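Local coordinates for protein putative oxidoreductase (Thermus thermophilus, PDB 2ISM) that is a putative oxidoreductase with a beta-propeller fold, built of six four-stranded antiparallel blades and carrying a bound calcium ion, at residues A327-T332 against D346-L351; N272-R277 against R318-G323; Y156-A161 against G244-V249; A165-K170 against G191-V196; V107-H112 against R121-G126. One frame throughout, in Å; residues are numbered along the deposited sequence.

Interaction 1 of 5, residues A327-T332 against D346-L351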
# COMPACT_ATOMS: atom_id res chain seq x y z
N ALA B 327 2.58 -5.68 -3.79
CA ALA B 327 1.61 -6.55 -3.13
C ALA B 327 2.26 -7.22 -1.93
O ALA B 327 3.49 -7.32 -1.86
CB ALA B 327 1.12 -7.61 -4.11
N LEU B 328 1.45 -7.68 -0.98
CA LEU B 328 1.98 -8.35 0.21
C LEU B 328 1.85 -9.86 0.04
O LEU B 328 0.75 -10.37 -0.19
CB LEU B 328 1.21 -7.90 1.46
CG LEU B 328 1.75 -8.44 2.79
CD1 LEU B 328 3.14 -7.88 3.05
CD2 LEU B 328 0.81 -8.04 3.92
N TYR B 329 2.97 -10.56 0.16
CA TYR B 329 2.99 -12.02 0.02
C TYR B 329 3.08 -12.68 1.38
O TYR B 329 3.84 -12.25 2.25
CB TYR B 329 4.17 -12.45 -0.85
CG TYR B 329 3.97 -12.15 -2.32
CD1 TYR B 329 3.60 -13.17 -3.21
CD2 TYR B 329 4.13 -10.86 -2.83
CE1 TYR B 329 3.39 -12.91 -4.55
CE2 TYR B 329 3.92 -10.59 -4.18
CZ TYR B 329 3.55 -11.62 -5.03
OH TYR B 329 3.34 -11.36 -6.37
N VAL B 330 2.31 -13.74 1.57
CA VAL B 330 2.31 -14.47 2.83
C VAL B 330 2.31 -15.97 2.54
O VAL B 330 1.77 -16.40 1.52
CB VAL B 330 1.07 -14.11 3.68
CG1 VAL B 330 1.03 -14.95 4.94
CG2 VAL B 330 1.09 -12.62 4.03
N THR B 331 2.92 -16.76 3.42
CA THR B 331 2.93 -18.21 3.23
C THR B 331 2.29 -18.88 4.44
O THR B 331 2.28 -18.33 5.54
CB THR B 331 4.36 -18.77 3.07
OG1 THR B 331 5.07 -18.66 4.31
CG2 THR B 331 5.11 -18.02 1.98
N THR B 332 1.72 -20.06 4.22
CA THR B 332 1.08 -20.80 5.29
C THR B 332 2.05 -21.85 5.83
O THR B 332 2.97 -22.28 5.13
CB THR B 332 -0.22 -21.47 4.82
OG1 THR B 332 0.08 -22.40 3.78
CG2 THR B 332 -1.19 -20.43 4.28
N ASP B 346 -0.38 -25.21 2.52
CA ASP B 346 0.85 -24.48 2.49
C ASP B 346 1.30 -23.62 1.34
O ASP B 346 2.37 -23.76 0.73
CB ASP B 346 2.03 -25.32 2.95
CG ASP B 346 2.05 -25.46 4.46
OD1 ASP B 346 1.08 -24.96 5.07
OD2 ASP B 346 3.00 -26.04 5.04
N ARG B 347 0.35 -22.77 1.00
CA ARG B 347 0.40 -21.91 -0.14
C ARG B 347 1.12 -20.61 0.06
O ARG B 347 1.41 -20.18 1.18
CB ARG B 347 -1.06 -21.53 -0.40
CG ARG B 347 -2.09 -22.66 -0.35
CD ARG B 347 -3.50 -22.07 -0.44
NE ARG B 347 -4.49 -23.02 -0.92
CZ ARG B 347 -4.95 -24.05 -0.23
NH1 ARG B 347 -4.51 -24.27 1.01
NH2 ARG B 347 -5.84 -24.87 -0.77
N VAL B 348 1.39 -19.98 -1.07
CA VAL B 348 1.99 -18.66 -1.11
C VAL B 348 0.75 -17.84 -1.47
O VAL B 348 0.11 -18.10 -2.49
CB VAL B 348 3.01 -18.55 -2.25
CG1 VAL B 348 3.40 -17.09 -2.44
CG2 VAL B 348 4.24 -19.39 -1.93
N LEU B 349 0.40 -16.88 -0.62
CA LEU B 349 -0.76 -16.05 -0.86
C LEU B 349 -0.34 -14.63 -1.21
O LEU B 349 0.66 -14.13 -0.70
CB LEU B 349 -1.66 -16.02 0.39
CG LEU B 349 -2.11 -17.38 0.94
CD1 LEU B 349 -2.87 -17.17 2.23
CD2 LEU B 349 -2.99 -18.09 -0.09
N ARG B 350 -1.10 -13.99 -2.09
CA ARG B 350 -0.82 -12.63 -2.50
C ARG B 350 -1.99 -11.76 -2.06
O ARG B 350 -3.14 -12.02 -2.43
CB ARG B 350 -0.64 -12.56 -4.01
CG ARG B 350 -0.29 -11.18 -4.56
CD ARG B 350 0.18 -11.31 -6.00
NE ARG B 350 -0.76 -12.09 -6.79
CZ ARG B 350 -0.42 -12.84 -7.84
NH1 ARG B 350 0.84 -12.91 -8.22
NH2 ARG B 350 -1.35 -13.51 -8.50
N LEU B 351 -1.71 -10.73 -1.27
CA LEU B 351 -2.75 -9.83 -0.77
C LEU B 351 -2.68 -8.49 -1.48
O LEU B 351 -1.71 -7.74 -1.33
CB LEU B 351 -2.60 -9.64 0.74
CG LEU B 351 -3.10 -10.80 1.62
CD1 LEU B 351 -2.35 -12.08 1.27
CD2 LEU B 351 -2.89 -10.45 3.08
O HOH W 1 -2.69 -23.20 3.00
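In the closing blade of the beta-propeller, L328 pairs with L351 and V330 with L349 as the hydrogen-bonded pairs of two antiparallel strands, alternating with the non-hydrogen-bonded pairs of Y329 with R350 and T331 with V348. L328 N donates to L351 O at 3.2 Å and L351 N returns the bond to L328 O; V330 N donates to L349 O, while L349 N reaches V330 O in a nearly straight bond of 2.6 Å. A fifth, T332 N to R347 O at 3.1 Å, extends the bonding to the residue just before strand 348-351. On the face that bears Y329 and R350, the arginine chain lies alongside the phenol and points the same way. R350 CG, anti to the backbone N (chi1 -178°), makes a CH-pi contact over the Y329 ring, 4.2 Å from its centroid and offset toward the rim. V348 CG1 meets the same ring at its edge, 4.0 Å from Y329 CD1. R350 NH1 gives Y329 OH a weak bond of 3.5 Å; the stronger partners are D325 for the hydroxyl and E24 for the guanidinium. On the other face L328 CB and L351 CB pack at 4.2 Å. Strand 23-27, from the N terminus, flanks 348-351 and strand 317-322 flanks 328-332, so the blade is sewn together from both ends of the chain, the closure common in propellers.

Interaction 2 of 5, residues N272-R277 against R318-G323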
# COMPACT_ATOMS: atom_id res chain seq x y z
N ASN B 272 7.47 -14.15 10.27
CA ASN B 272 8.20 -12.95 9.89
C ASN B 272 7.27 -11.75 10.02
O ASN B 272 6.09 -11.89 10.36
CB ASN B 272 8.70 -13.08 8.45
CG ASN B 272 9.89 -12.16 8.16
OD1 ASN B 272 10.36 -11.45 9.04
ND2 ASN B 272 10.36 -12.18 6.92
N LEU B 273 7.80 -10.56 9.77
CA LEU B 273 6.99 -9.34 9.81
C LEU B 273 7.45 -8.45 8.67
O LEU B 273 8.55 -8.62 8.15
CB LEU B 273 7.12 -8.61 11.15
CG LEU B 273 8.43 -8.50 11.95
CD1 LEU B 273 9.65 -8.48 11.05
CD2 LEU B 273 8.35 -7.24 12.81
N ALA B 274 6.60 -7.51 8.26
CA ALA B 274 6.97 -6.62 7.16
C ALA B 274 6.18 -5.33 7.19
O ALA B 274 5.04 -5.29 7.65
CB ALA B 274 6.74 -7.33 5.83
N PHE B 275 6.80 -4.26 6.69
CA PHE B 275 6.14 -2.96 6.62
C PHE B 275 5.38 -2.93 5.30
O PHE B 275 5.93 -3.22 4.24
CB PHE B 275 7.18 -1.84 6.71
CG PHE B 275 7.65 -1.58 8.11
CD1 PHE B 275 6.89 -0.80 8.98
CD2 PHE B 275 8.83 -2.15 8.58
CE1 PHE B 275 7.30 -0.59 10.30
CE2 PHE B 275 9.24 -1.95 9.90
CZ PHE B 275 8.48 -1.17 10.76
N PHE B 276 4.10 -2.59 5.38
CA PHE B 276 3.23 -2.56 4.22
C PHE B 276 2.18 -1.47 4.43
O PHE B 276 1.44 -1.50 5.41
CB PHE B 276 2.56 -3.94 4.09
CG PHE B 276 1.63 -4.08 2.92
CD1 PHE B 276 2.12 -4.05 1.62
CD2 PHE B 276 0.27 -4.29 3.12
CE1 PHE B 276 1.26 -4.25 0.53
CE2 PHE B 276 -0.60 -4.49 2.05
CZ PHE B 276 -0.10 -4.47 0.75
N ARG B 277 2.15 -0.50 3.53
CA ARG B 277 1.20 0.61 3.59
C ARG B 277 1.23 1.40 4.90
O ARG B 277 0.18 1.73 5.46
CB ARG B 277 -0.21 0.08 3.32
CG ARG B 277 -0.32 -0.54 1.93
CD ARG B 277 -1.71 -1.03 1.60
NE ARG B 277 -1.74 -1.65 0.28
CZ ARG B 277 -2.83 -2.19 -0.26
NH1 ARG B 277 -3.97 -2.19 0.40
NH2 ARG B 277 -2.76 -2.74 -1.47
N ARG B 318 3.48 -18.06 8.24
CA ARG B 318 4.89 -17.80 8.53
C ARG B 318 5.77 -16.75 7.86
O ARG B 318 6.45 -15.98 8.54
CB ARG B 318 5.59 -19.14 8.23
CG ARG B 318 7.01 -19.23 8.76
CD ARG B 318 7.59 -20.63 8.55
NE ARG B 318 7.08 -21.62 9.49
CZ ARG B 318 7.50 -21.74 10.75
NH1 ARG B 318 8.43 -20.93 11.23
NH2 ARG B 318 6.99 -22.70 11.53
N GLU B 319 5.76 -16.72 6.53
CA GLU B 319 6.57 -15.75 5.79
C GLU B 319 5.62 -14.61 5.40
O GLU B 319 4.42 -14.81 5.23
CB GLU B 319 7.20 -16.35 4.52
CG GLU B 319 7.74 -15.32 3.51
CD GLU B 319 8.98 -14.58 4.01
OE1 GLU B 319 8.92 -13.96 5.09
OE2 GLU B 319 10.02 -14.61 3.31
N VAL B 320 6.18 -13.41 5.29
CA VAL B 320 5.42 -12.24 4.87
C VAL B 320 6.41 -11.22 4.32
O VAL B 320 7.32 -10.78 5.03
CB VAL B 320 4.59 -11.62 6.04
CG1 VAL B 320 5.46 -11.41 7.26
CG2 VAL B 320 3.97 -10.30 5.60
N GLN B 321 6.24 -10.88 3.05
CA GLN B 321 7.13 -9.93 2.38
C GLN B 321 6.39 -9.13 1.33
O GLN B 321 5.44 -9.61 0.72
CB GLN B 321 8.27 -10.65 1.67
CG GLN B 321 9.43 -11.07 2.53
CD GLN B 321 10.69 -11.24 1.71
OE1 GLN B 321 11.30 -10.26 1.28
NE2 GLN B 321 11.07 -12.49 1.46
N VAL B 322 6.84 -7.90 1.12
CA VAL B 322 6.24 -7.04 0.11
C VAL B 322 6.94 -7.40 -1.20
O VAL B 322 8.17 -7.40 -1.26
CB VAL B 322 6.48 -5.55 0.43
CG1 VAL B 322 5.82 -4.68 -0.64
CG2 VAL B 322 5.92 -5.22 1.80
N GLY B 323 6.16 -7.71 -2.22
CA GLY B 323 6.74 -8.07 -3.51
C GLY B 323 7.08 -6.85 -4.35
O GLY B 323 6.69 -5.73 -4.02
O HOH W 2 9.38 -9.03 5.50
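N272 holds the other strand at two points: its backbone N donates to R318 O at 2.7 Å, and its side-chain ND2 donates to E319 OE1 at 2.9 Å. The contact joins edge strands of two consecutive propeller blades, 270-276 and 317-322, which run nearly parallel (17° between their directions) without forming a regular ladder. The side-chain bond is straight and well aligned, with OE1 in the plane of the amide and using its syn lone pair; amide and carboxylate lie side by side, nearly coplanar. The same OE1 also accepts V320 N on its anti side, somewhat out of the carboxylate plane. The bend of the glutamate chain at chi2 (69°) turns CD back toward N272. E319 OE2 is met by Q321 NE2 from above the carboxylate plane and by L36 N, while N272 OD1 takes L207 N, so the buried polar groups are well supplied. Farther along, water 2 bridges the strands by donating to L273 O at 2.8 Å and to V320 O. Apolar packing runs alongside: V320 CG1 lies against N272 O, and V320 CG2 is 4.1 Å from A274 CB. V320 also touches L328 and V330 of strand 328-332. At the far end V322 CG2 sits 3.2 Å from F275 O and 4.0 Å from F276 CD1.

Interaction 3 of 5, residues Y156-A161 against G244-V249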
# COMPACT_ATOMS: atom_id res chain seq x y z
N TYR B 156 17.24 -23.87 23.00
CA TYR B 156 16.70 -24.31 24.28
C TYR B 156 17.73 -24.34 25.41
O TYR B 156 17.56 -25.05 26.41
CB TYR B 156 16.02 -25.67 24.15
CG TYR B 156 14.58 -25.65 24.61
CD1 TYR B 156 13.53 -25.46 23.71
CD2 TYR B 156 14.26 -25.78 25.96
CE1 TYR B 156 12.21 -25.40 24.14
CE2 TYR B 156 12.94 -25.72 26.40
CZ TYR B 156 11.92 -25.53 25.49
OH TYR B 156 10.62 -25.47 25.94
N GLU B 157 18.81 -23.59 25.24
CA GLU B 157 19.86 -23.46 26.24
C GLU B 157 19.89 -21.94 26.42
O GLU B 157 20.77 -21.25 25.94
CB GLU B 157 21.18 -24.01 25.71
CG GLU B 157 21.23 -25.55 25.71
CD GLU B 157 22.37 -26.13 24.90
OE1 GLU B 157 23.47 -25.54 24.88
OE2 GLU B 157 22.18 -27.21 24.29
N ARG B 158 18.86 -21.46 27.11
CA ARG B 158 18.63 -20.04 27.34
C ARG B 158 19.82 -19.14 27.65
O ARG B 158 19.85 -17.98 27.21
CB ARG B 158 17.55 -19.86 28.40
CG ARG B 158 17.91 -20.39 29.78
CD ARG B 158 16.67 -20.40 30.66
NE ARG B 158 15.81 -21.54 30.37
CZ ARG B 158 14.48 -21.52 30.43
NH1 ARG B 158 13.78 -22.62 30.16
NH2 ARG B 158 13.85 -20.40 30.74
N GLU B 159 20.81 -19.64 28.38
CA GLU B 159 21.97 -18.83 28.73
C GLU B 159 22.82 -18.40 27.53
O GLU B 159 23.61 -17.45 27.63
CB GLU B 159 22.86 -19.55 29.74
CG GLU B 159 22.32 -19.53 31.16
CD GLU B 159 22.02 -18.12 31.64
OE1 GLU B 159 22.91 -17.25 31.55
OE2 GLU B 159 20.88 -17.88 32.10
N LEU B 160 22.68 -19.08 26.40
CA LEU B 160 23.46 -18.72 25.23
C LEU B 160 23.14 -17.30 24.77
O LEU B 160 24.03 -16.57 24.32
CB LEU B 160 23.20 -19.69 24.08
CG LEU B 160 23.60 -21.16 24.29
CD1 LEU B 160 23.34 -21.94 23.01
CD2 LEU B 160 25.07 -21.24 24.67
N ALA B 161 21.88 -16.90 24.89
CA ALA B 161 21.43 -15.58 24.45
C ALA B 161 22.20 -14.41 25.06
O ALA B 161 22.38 -13.38 24.42
CB ALA B 161 19.95 -15.41 24.74
N GLY B 244 16.99 -8.79 26.71
CA GLY B 244 16.52 -9.48 27.90
C GLY B 244 16.41 -10.98 28.10
O GLY B 244 16.53 -11.42 29.24
N TRP B 245 16.17 -11.77 27.05
CA TRP B 245 16.06 -13.21 27.26
C TRP B 245 17.38 -13.81 27.74
O TRP B 245 18.44 -13.51 27.19
CB TRP B 245 15.63 -13.90 25.95
CG TRP B 245 15.46 -15.39 26.10
CD1 TRP B 245 16.29 -16.36 25.62
CD2 TRP B 245 14.40 -16.07 26.79
NE1 TRP B 245 15.82 -17.61 25.98
CE2 TRP B 245 14.66 -17.46 26.69
CE3 TRP B 245 13.26 -15.64 27.48
CZ2 TRP B 245 13.82 -18.42 27.26
CZ3 TRP B 245 12.42 -16.60 28.05
CH2 TRP B 245 12.71 -17.98 27.94
N PRO B 246 17.34 -14.66 28.79
CA PRO B 246 16.18 -15.12 29.55
C PRO B 246 16.00 -14.36 30.87
O PRO B 246 15.17 -14.75 31.71
CB PRO B 246 16.51 -16.58 29.80
CG PRO B 246 17.97 -16.51 30.11
CD PRO B 246 18.51 -15.52 29.07
N ARG B 247 16.77 -13.30 31.06
CA ARG B 247 16.70 -12.49 32.28
C ARG B 247 15.35 -11.80 32.40
O ARG B 247 14.80 -11.68 33.49
CB ARG B 247 17.80 -11.43 32.26
CG ARG B 247 19.19 -11.92 31.88
CD ARG B 247 19.92 -12.54 33.06
NE ARG B 247 21.36 -12.63 32.80
CZ ARG B 247 21.99 -13.73 32.39
NH1 ARG B 247 21.32 -14.86 32.19
NH2 ARG B 247 23.29 -13.69 32.17
N VAL B 248 14.83 -11.34 31.27
CA VAL B 248 13.56 -10.63 31.24
C VAL B 248 12.56 -11.23 30.25
O VAL B 248 12.94 -11.68 29.17
CB VAL B 248 13.76 -9.16 30.82
CG1 VAL B 248 12.56 -8.32 31.22
CG2 VAL B 248 15.04 -8.61 31.43
N VAL B 249 11.29 -11.22 30.64
CA VAL B 249 10.20 -11.72 29.81
C VAL B 249 9.18 -10.58 29.77
O VAL B 249 8.68 -10.16 30.81
CB VAL B 249 9.54 -12.98 30.41
CG1 VAL B 249 8.32 -13.37 29.59
CG2 VAL B 249 10.54 -14.13 30.44
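A salt bridge between E159 and R247, a contact of the R158 guanidinium with the W245 indole, and apolar packing join 156-161 to 244-249. In the salt bridge R247 NH1 donates to the syn lone pair of E159 OE1 at 2.9 Å, in a nearly straight bond, and makes a weak second bond to E159 OE2 at 3.1 Å. The carboxylate and guanidinium are almost coplanar although the two chains cross at about a right angle. R158 lays its guanidinium against the indole at a tilt: W245 CZ2 lies over one face, with the planes 34° apart and R158 NH2 3.9 Å from W245 CH2, while R158 NH1 forms a salt bridge with E226. Apolar contacts complete the interface: R158 CB lies 3.7 Å from P246 CB, and A161 CB reaches the edge of the indole, 3.9 Å from W245 CD1. P246, which follows a cis peptide bond, puts its CB over the centre of the W245 ring. W245 NE1 is bound by E154, and the indole comes within about 5 Å of the calcium ion, which is held by E233 and Y243. The contact joins the loop between strands 148-151 and 170-174 to the one between 232-237 and 262-264, in neighbouring blades, and A161 and W245 both make backbone bonds with G200.

Interaction 4 of 5, residues A165-K170 against G191-V196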
# COMPACT_ATOMS: atom_id res chain seq x y z
N ALA B 165 29.97 -14.75 23.53
CA ALA B 165 30.85 -15.71 22.88
C ALA B 165 30.07 -16.74 22.06
O ALA B 165 30.66 -17.52 21.31
CB ALA B 165 31.71 -16.42 23.93
N SER B 166 28.75 -16.75 22.22
CA SER B 166 27.90 -17.68 21.48
C SER B 166 27.14 -17.01 20.34
O SER B 166 26.67 -15.88 20.49
CB SER B 166 26.89 -18.34 22.44
OG SER B 166 25.96 -19.13 21.71
N LEU B 167 27.02 -17.70 19.21
CA LEU B 167 26.30 -17.15 18.07
C LEU B 167 24.79 -17.38 18.22
O LEU B 167 24.01 -16.96 17.36
CB LEU B 167 26.76 -17.83 16.76
CG LEU B 167 28.19 -17.60 16.27
CD1 LEU B 167 28.44 -18.47 15.03
CD2 LEU B 167 28.40 -16.13 15.94
N GLY B 168 24.39 -18.04 19.31
CA GLY B 168 22.98 -18.33 19.53
C GLY B 168 22.19 -17.29 20.32
O GLY B 168 22.72 -16.65 21.22
N GLY B 169 20.91 -17.14 19.98
CA GLY B 169 20.06 -16.17 20.65
C GLY B 169 20.51 -14.77 20.29
O GLY B 169 20.49 -13.87 21.13
N LYS B 170 20.88 -14.60 19.03
CA LYS B 170 21.39 -13.33 18.53
C LYS B 170 20.81 -12.91 17.20
O LYS B 170 20.04 -13.64 16.57
CB LYS B 170 22.91 -13.43 18.30
CG LYS B 170 23.74 -13.99 19.45
CD LYS B 170 23.86 -13.00 20.60
CE LYS B 170 24.95 -13.43 21.57
NZ LYS B 170 24.68 -14.77 22.18
N GLY B 191 36.68 -12.11 23.71
CA GLY B 191 35.69 -13.09 24.13
C GLY B 191 34.33 -12.94 23.49
O GLY B 191 33.42 -13.73 23.74
N ALA B 192 34.16 -11.92 22.65
CA ALA B 192 32.88 -11.69 21.99
C ALA B 192 32.95 -12.00 20.50
O ALA B 192 33.95 -11.70 19.85
CB ALA B 192 32.44 -10.25 22.20
N ARG B 193 31.90 -12.62 19.97
CA ARG B 193 31.84 -12.93 18.54
C ARG B 193 31.62 -11.60 17.81
O ARG B 193 30.63 -10.92 18.04
CB ARG B 193 30.68 -13.88 18.24
CG ARG B 193 30.87 -15.32 18.73
CD ARG B 193 32.08 -15.99 18.08
NE ARG B 193 32.03 -16.02 16.61
CZ ARG B 193 31.96 -17.13 15.88
NH1 ARG B 193 31.93 -18.32 16.47
NH2 ARG B 193 31.93 -17.06 14.56
N PRO B 194 32.55 -11.22 16.93
CA PRO B 194 32.43 -9.96 16.19
C PRO B 194 31.21 -9.88 15.27
O PRO B 194 30.83 -8.79 14.83
CB PRO B 194 33.75 -9.87 15.44
CG PRO B 194 34.08 -11.31 15.17
CD PRO B 194 33.74 -11.98 16.49
N GLU B 195 30.59 -11.02 14.98
CA GLU B 195 29.42 -11.04 14.11
C GLU B 195 28.14 -10.55 14.80
O GLU B 195 27.18 -10.18 14.14
CB GLU B 195 29.16 -12.46 13.58
CG GLU B 195 30.33 -13.07 12.80
CD GLU B 195 31.32 -13.79 13.69
OE1 GLU B 195 31.29 -13.59 14.93
OE2 GLU B 195 32.15 -14.56 13.16
N VAL B 196 28.15 -10.53 16.13
CA VAL B 196 26.97 -10.13 16.90
C VAL B 196 26.52 -8.68 16.74
O VAL B 196 27.31 -7.75 16.94
CB VAL B 196 27.15 -10.41 18.40
CG1 VAL B 196 25.97 -9.86 19.19
CG2 VAL B 196 27.26 -11.91 18.63
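L167 CD2 sits over the centre of the R193 guanidinium, 3.6 Å above its plane, while L167 CD1 spreads toward NH1 and NH2. The isobutyl group thus covers one face of the charged group, the chains crossing obliquely in a contact between two loops of one propeller blade. Nearby, R193 CG approaches A165 O at 3.4 Å and A165 CB approaches G191 O at 3.2 Å. At the other end K170 CD packs against V196 CG1 at 4.0 Å, where strands 170-174 and 196-199 begin. No hydrogen bond crosses between the two segments; bonds within each, and others to adjoining residues such as the backbone bond of R193 with L164, set their shapes. R193, bent at chi2 and chi3 (-61° and -57°), grips E195 side-on: NE donates to OE1 at 3.0 Å and NH2 to OE2 at 2.9 Å, the latter from above the carboxylate plane. The type I turn from R193 to V196 brings the two residues together. In the facing loop S166 OG accepts G168 N, an ST turn, and K170 NZ folds back to S166 O at 2.8 Å and to G168 O, with D163 O as a further partner. The arginine therefore pairs its charge with a carboxylate while leucine covers one face. The lysine ammonium is satisfied by backbone carbonyls, whose dipoles probably stabilise its positive charge.

Interaction 5 of 5, residues V107-H112 against R121-G126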
# COMPACT_ATOMS: atom_id res chain seq x y z
N VAL B 107 24.94 -20.47 7.32
CA VAL B 107 24.43 -19.68 6.22
C VAL B 107 25.31 -20.09 5.06
O VAL B 107 26.54 -20.04 5.16
CB VAL B 107 24.61 -18.17 6.45
CG1 VAL B 107 24.22 -17.42 5.18
CG2 VAL B 107 23.73 -17.71 7.61
N VAL B 108 24.69 -20.53 3.98
CA VAL B 108 25.43 -20.94 2.80
C VAL B 108 25.05 -20.02 1.65
O VAL B 108 24.12 -19.22 1.76
CB VAL B 108 25.14 -22.40 2.41
CG1 VAL B 108 25.62 -23.34 3.51
CG2 VAL B 108 23.64 -22.59 2.16
N ARG B 109 25.79 -20.14 0.56
CA ARG B 109 25.55 -19.34 -0.62
C ARG B 109 25.55 -20.28 -1.83
O ARG B 109 26.41 -21.16 -1.92
CB ARG B 109 26.68 -18.31 -0.74
CG ARG B 109 26.49 -17.29 -1.83
CD ARG B 109 27.51 -16.17 -1.71
NE ARG B 109 28.82 -16.48 -2.28
CZ ARG B 109 29.79 -15.58 -2.42
NH1 ARG B 109 29.58 -14.32 -2.03
NH2 ARG B 109 30.95 -15.91 -2.96
N LEU B 110 24.59 -20.10 -2.73
CA LEU B 110 24.51 -20.92 -3.94
C LEU B 110 24.80 -20.04 -5.15
O LEU B 110 24.47 -18.85 -5.15
CB LEU B 110 23.11 -21.52 -4.11
CG LEU B 110 22.47 -22.38 -3.02
CD1 LEU B 110 21.27 -23.11 -3.62
CD2 LEU B 110 23.47 -23.38 -2.48
N ARG B 111 25.41 -20.62 -6.18
CA ARG B 111 25.69 -19.87 -7.39
C ARG B 111 24.48 -20.01 -8.32
O ARG B 111 24.05 -21.13 -8.63
CB ARG B 111 26.96 -20.38 -8.08
CG ARG B 111 27.19 -19.80 -9.47
CD ARG B 111 28.52 -20.25 -10.06
NE ARG B 111 29.65 -19.50 -9.50
CZ ARG B 111 29.93 -18.24 -9.81
NH1 ARG B 111 29.18 -17.58 -10.68
NH2 ARG B 111 30.97 -17.63 -9.24
N HIS B 112 23.94 -18.88 -8.75
CA HIS B 112 22.78 -18.84 -9.63
C HIS B 112 23.15 -19.18 -11.06
O HIS B 112 24.05 -18.56 -11.64
CB HIS B 112 22.15 -17.44 -9.57
CG HIS B 112 20.97 -17.27 -10.47
ND1 HIS B 112 19.77 -17.91 -10.25
CD2 HIS B 112 20.79 -16.50 -11.57
CE1 HIS B 112 18.90 -17.55 -11.18
NE2 HIS B 112 19.50 -16.69 -11.99
N ARG B 121 29.48 -22.02 -1.41
CA ARG B 121 30.28 -22.17 -0.21
C ARG B 121 29.53 -21.76 1.05
O ARG B 121 28.47 -21.13 0.98
CB ARG B 121 31.56 -21.34 -0.32
CG ARG B 121 31.38 -19.85 -0.05
CD ARG B 121 32.74 -19.19 0.16
NE ARG B 121 32.67 -18.09 1.12
CZ ARG B 121 32.40 -16.83 0.81
NH1 ARG B 121 32.17 -16.50 -0.45
NH2 ARG B 121 32.36 -15.91 1.75
N VAL B 122 30.07 -22.13 2.20
CA VAL B 122 29.48 -21.78 3.48
C VAL B 122 29.93 -20.35 3.78
O VAL B 122 31.11 -20.03 3.63
CB VAL B 122 29.96 -22.72 4.61
CG1 VAL B 122 29.34 -22.32 5.93
CG2 VAL B 122 29.58 -24.16 4.27
N VAL B 123 28.99 -19.51 4.17
CA VAL B 123 29.26 -18.10 4.48
C VAL B 123 29.58 -17.91 5.96
O VAL B 123 30.46 -17.12 6.31
CB VAL B 123 28.05 -17.23 4.08
CG1 VAL B 123 28.29 -15.79 4.45
CG2 VAL B 123 27.81 -17.36 2.58
N LEU B 124 28.85 -18.62 6.81
CA LEU B 124 29.07 -18.58 8.26
C LEU B 124 28.65 -19.95 8.78
O LEU B 124 27.52 -20.39 8.56
CB LEU B 124 28.21 -17.50 8.93
CG LEU B 124 28.29 -17.53 10.47
CD1 LEU B 124 29.74 -17.38 10.91
CD2 LEU B 124 27.44 -16.41 11.07
N ASP B 125 29.57 -20.62 9.46
CA ASP B 125 29.32 -21.96 9.99
C ASP B 125 29.39 -21.97 11.51
O ASP B 125 29.97 -21.07 12.13
CB ASP B 125 30.36 -22.93 9.41
CG ASP B 125 29.86 -24.36 9.35
OD1 ASP B 125 28.72 -24.61 9.80
OD2 ASP B 125 30.60 -25.24 8.85
N GLY B 126 28.79 -22.98 12.13
CA GLY B 126 28.86 -23.10 13.58
C GLY B 126 27.78 -22.46 14.43
O GLY B 126 27.96 -22.33 15.64
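V107 faces both V123 and L124 across the hairpin of strands 104-112 and 117-127, a classic beta bulge that shifts the antiparallel register by one. V107 O accepts two backbone donors, V123 N at 2.7 Å and L124 N at 3.2 Å, and V107 N donates to L124 O. Past the bulge regular pairing resumes: V108 and V122 form a non-hydrogen-bonded pair, and R109 and R121 a hydrogen-bonded one, with R109 N giving a bond of 2.9 Å to R121 O. The valines pack at the bulge, V107 CG1 lying 4.0 Å from V123 CB, while V123 CG2 touches R109 CB at 3.6 Å. On the opposite face V108 CG1 meets V122 CG2. The two arginines cross obliquely with their guanidinium planes 79° apart, and R121 NH1 comes over a face of the R109 group, 2.9 Å from R109 NH2. Both atoms are donors, so this is no hydrogen bond. D120 and E177 make salt bridges with R109, Y91 meets it in a cation-pi contact, and E177 has a long, weak ion pair with R121. These acids probably offset the repulsion that such close like charges would otherwise bring.

How the interactions relate
From the N terminus, interaction 5 comes first and closes the short hairpin of strands 104-112 and 117-127. Interaction 3 then closes a long loop, from 156-161 to 244-249, within which interaction 4 is nested; the two touch where L160 and A161 meet S166, G169 and K170. Interaction 4 also borders interaction 5, with L167 CD1 against G126 O, tying neighbouring blades. Interaction 2 follows in series, bringing 272-277 to 318-323 across a blade boundary, and interaction 1 closes last. Interaction 2 reaches the sheet of interaction 1 through strand 317-322, the neighbour of 328-332; its other strand belongs to the preceding blade. No pair of contacts crosses, and interactions 1 and 3 lie on opposite sides of the chain's centre.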